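Local coordinates for protein pullulanase (Klebsiella oxytoca, PDB 2YOC) that hydrolyses alpha-1,6-glucosidic linkages in pullulan and related branched glucans as a secreted endo-acting glycosyl hydrolase, at residues P613-R618 with H639-K644. Residues are numbered along the deposited sequence; the frame is centred on the assembly and turned at random.
Sequences PWYYQR and HRMFAK
The imidazole of His639 donates its ND1 proton to the backbone O of Tyr615 (ND1 to O 2.7 Å); the bond lies in both the carbonyl plane and the imidazole plane, which probably helps set the turn of the ring. CB of the same histidine rests against CZ of Tyr615 at 3.5 Å, and the imidazole turns its edge toward the face of the Tyr615 ring in an edge-to-face pair, planes at 52°. In Tyr615, CG lies anti to the backbone N (chi1 176°), beside the carbonyl carbon. At the far end of the ring, its OH accepts the N-H of Met641 (N to OH 2.6 Å). After barrel strand 586-591 and a long excursion, helix 640-655, with His639 as its N-cap residue, leads to the neighbouring parallel strand 661-664 of the (beta/alpha)8 barrel. Asp273 of helix 269-280 hydrogen-bonds Tyr615 OH through OD1 and the Arg640 backbone N through OD2, tying the start of helix 640-655 to helix 269-280. Beside the hydroxyl, CB of Met641 packs on CE2 of Tyr615 at 3.7 Å. Tyr616 lays CD1 against CD1 of Phe642, also 3.7 Å away, and one face of its ring takes CD2 of Tyr615, offset toward the rim.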
loop_
_atom_site.group_PDB
_atom_site.type_symbol
_atom_site.label_atom_id
_atom_site.label_comp_id
_atom_site.label_asym_id
_atom_site.label_seq_id
_atom_site.Cartn_x
_atom_site.Cartn_y
_atom_site.Cartn_z
ATOM N N PRO B 613 -32.996 34.376 -22.086
ATOM C CA PRO B 613 -32.530 33.205 -22.845
ATOM C C PRO B 613 -31.030 33.039 -22.826
ATOM O O PRO B 613 -30.286 34.023 -22.865
ATOM C CB PRO B 613 -33.035 33.472 -24.249
ATOM C CG PRO B 613 -34.200 34.352 -24.075
ATOM C CD PRO B 613 -33.817 35.252 -22.947
ATOM N N TRP B 614 -30.599 31.776 -22.682
ATOM C CA TRP B 614 -29.200 31.343 -22.661
ATOM C C TRP B 614 -28.376 31.838 -21.479
ATOM O O TRP B 614 -27.146 31.695 -21.470
ATOM C CB TRP B 614 -28.531 31.554 -24.029
ATOM C CG TRP B 614 -28.971 30.561 -25.068
ATOM C CD1 TRP B 614 -30.006 29.672 -24.976
ATOM C CD2 TRP B 614 -28.331 30.303 -26.326
ATOM N NE1 TRP B 614 -30.052 28.878 -26.097
ATOM C CE2 TRP B 614 -29.042 29.248 -26.948
ATOM C CE3 TRP B 614 -27.231 30.880 -27.006
ATOM C CZ2 TRP B 614 -28.707 28.769 -28.216
ATOM C CZ3 TRP B 614 -26.883 30.388 -28.255
ATOM C CH2 TRP B 614 -27.618 29.350 -28.850
ATOM N N TYR B 615 -29.058 32.335 -20.433
ATOM C CA TYR B 615 -28.347 32.800 -19.251
ATOM C C TYR B 615 -28.417 31.820 -18.112
ATOM O O TYR B 615 -27.371 31.419 -17.595
ATOM C CB TYR B 615 -28.837 34.176 -18.782
ATOM C CG TYR B 615 -28.166 34.617 -17.493
ATOM C CD1 TYR B 615 -26.968 35.335 -17.517
ATOM C CD2 TYR B 615 -28.718 34.293 -16.246
ATOM C CE1 TYR B 615 -26.333 35.717 -16.336
ATOM C CE2 TYR B 615 -28.076 34.637 -15.063
ATOM C CZ TYR B 615 -26.893 35.369 -15.114
ATOM O OH TYR B 615 -26.258 35.715 -13.953
ATOM N N TYR B 616 -29.651 31.522 -17.649
ATOM C CA TYR B 616 -29.871 30.685 -16.478
ATOM C C TYR B 616 -29.493 29.214 -16.656
ATOM O O TYR B 616 -29.185 28.533 -15.677
ATOM C CB TYR B 616 -31.305 30.854 -15.934
ATOM C CG TYR B 616 -31.684 32.256 -15.504
ATOM C CD1 TYR B 616 -31.328 32.741 -14.253
ATOM C CD2 TYR B 616 -32.508 33.045 -16.293
ATOM C CE1 TYR B 616 -31.723 34.008 -13.828
ATOM C CE2 TYR B 616 -32.942 34.293 -15.862
ATOM C CZ TYR B 616 -32.534 34.781 -14.633
ATOM O OH TYR B 616 -32.974 36.014 -14.209
ATOM N N GLN B 617 -29.498 28.728 -17.893
ATOM C CA GLN B 617 -29.188 27.340 -18.195
ATOM C C GLN B 617 -27.719 27.146 -18.543
ATOM O O GLN B 617 -27.106 28.044 -19.144
ATOM C CB GLN B 617 -30.051 26.874 -19.377
ATOM C CG GLN B 617 -31.552 27.221 -19.280
ATOM C CD GLN B 617 -32.305 26.449 -18.213
ATOM O OE1 GLN B 617 -31.812 25.465 -17.641
ATOM N NE2 GLN B 617 -33.543 26.853 -17.940
ATOM N N ARG B 618 -27.165 25.953 -18.202
ATOM C CA ARG B 618 -25.805 25.558 -18.580
ATOM C C ARG B 618 -25.875 24.957 -20.009
ATOM O O ARG B 618 -26.573 23.962 -20.240
ATOM C CB ARG B 618 -25.186 24.568 -17.577
ATOM C CG ARG B 618 -23.678 24.355 -17.826
ATOM C CD ARG B 618 -22.963 23.468 -16.816
ATOM N NE ARG B 618 -23.013 24.037 -15.475
ATOM C CZ ARG B 618 -23.546 23.421 -14.424
ATOM N NH1 ARG B 618 -24.038 22.194 -14.544
ATOM N NH2 ARG B 618 -23.568 24.017 -13.237
ATOM N N HIS B 639 -23.514 31.398 -12.633
ATOM C CA HIS B 639 -23.833 32.741 -13.104
ATOM C C HIS B 639 -24.455 33.551 -11.976
ATOM O O HIS B 639 -25.336 33.067 -11.247
ATOM C CB HIS B 639 -24.713 32.703 -14.350
ATOM C CG HIS B 639 -24.107 31.934 -15.493
ATOM N ND1 HIS B 639 -24.875 31.549 -16.580
ATOM C CD2 HIS B 639 -22.839 31.497 -15.675
ATOM C CE1 HIS B 639 -24.049 30.909 -17.388
ATOM N NE2 HIS B 639 -22.816 30.849 -16.882
ATOM N N ARG B 640 -23.946 34.784 -11.820
ATOM C CA ARG B 640 -24.280 35.738 -10.780
ATOM C C ARG B 640 -25.771 35.915 -10.422
ATOM O O ARG B 640 -26.113 35.869 -9.237
ATOM C CB ARG B 640 -23.591 37.063 -11.079
ATOM C CG ARG B 640 -22.087 37.003 -10.904
ATOM C CD ARG B 640 -21.364 38.250 -11.372
ATOM N NE ARG B 640 -21.519 39.389 -10.462
ATOM C CZ ARG B 640 -20.741 40.474 -10.482
ATOM N NH1 ARG B 640 -19.741 40.570 -11.353
ATOM N NH2 ARG B 640 -20.953 41.469 -9.629
HETATM N N MSE B 641 -26.641 36.118 -11.418
HETATM C CA MSE B 641 -28.071 36.308 -11.181
HETATM C C MSE B 641 -28.828 35.055 -10.769
HETATM O O MSE B 641 -29.786 35.136 -9.979
HETATM C CB MSE B 641 -28.766 37.056 -12.331
HETATM C CG MSE B 641 -28.237 38.488 -12.535
HETATM SE SE MSE B 641 -28.123 39.580 -10.925
HETATM C CE MSE B 641 -29.977 39.867 -10.653
ATOM N N PHE B 642 -28.384 33.897 -11.256
ATOM C CA PHE B 642 -29.004 32.662 -10.814
ATOM C C PHE B 642 -28.534 32.340 -9.402
ATOM O O PHE B 642 -29.329 31.846 -8.590
ATOM C CB PHE B 642 -28.764 31.481 -11.754
ATOM C CG PHE B 642 -29.646 30.298 -11.387
ATOM C CD1 PHE B 642 -31.034 30.435 -11.311
ATOM C CD2 PHE B 642 -29.087 29.062 -11.080
ATOM C CE1 PHE B 642 -31.839 29.349 -10.946
ATOM C CE2 PHE B 642 -29.895 27.985 -10.718
ATOM C CZ PHE B 642 -31.263 28.130 -10.665
ATOM N N ALA B 643 -27.270 32.673 -9.080
ATOM C CA ALA B 643 -26.770 32.457 -7.716
ATOM C C ALA B 643 -27.605 33.346 -6.775
ATOM O O ALA B 643 -28.036 32.876 -5.710
ATOM C CB ALA B 643 -25.285 32.798 -7.623
ATOM N N LYS B 644 -27.921 34.592 -7.229
ATOM C CA LYS B 644 -28.755 35.540 -6.484
ATOM C C LYS B 644 -30.189 34.964 -6.328
ATOM O O LYS B 644 -30.741 34.971 -5.219
ATOM C CB LYS B 644 -28.757 36.929 -7.141
ATOM C CG LYS B 644 -29.503 37.942 -6.298
ATOM C CD LYS B 644 -29.620 39.353 -6.901
ATOM C CE LYS B 644 -30.844 40.087 -6.377
ATOM N NZ LYS B 644 -30.933 40.171 -4.866
#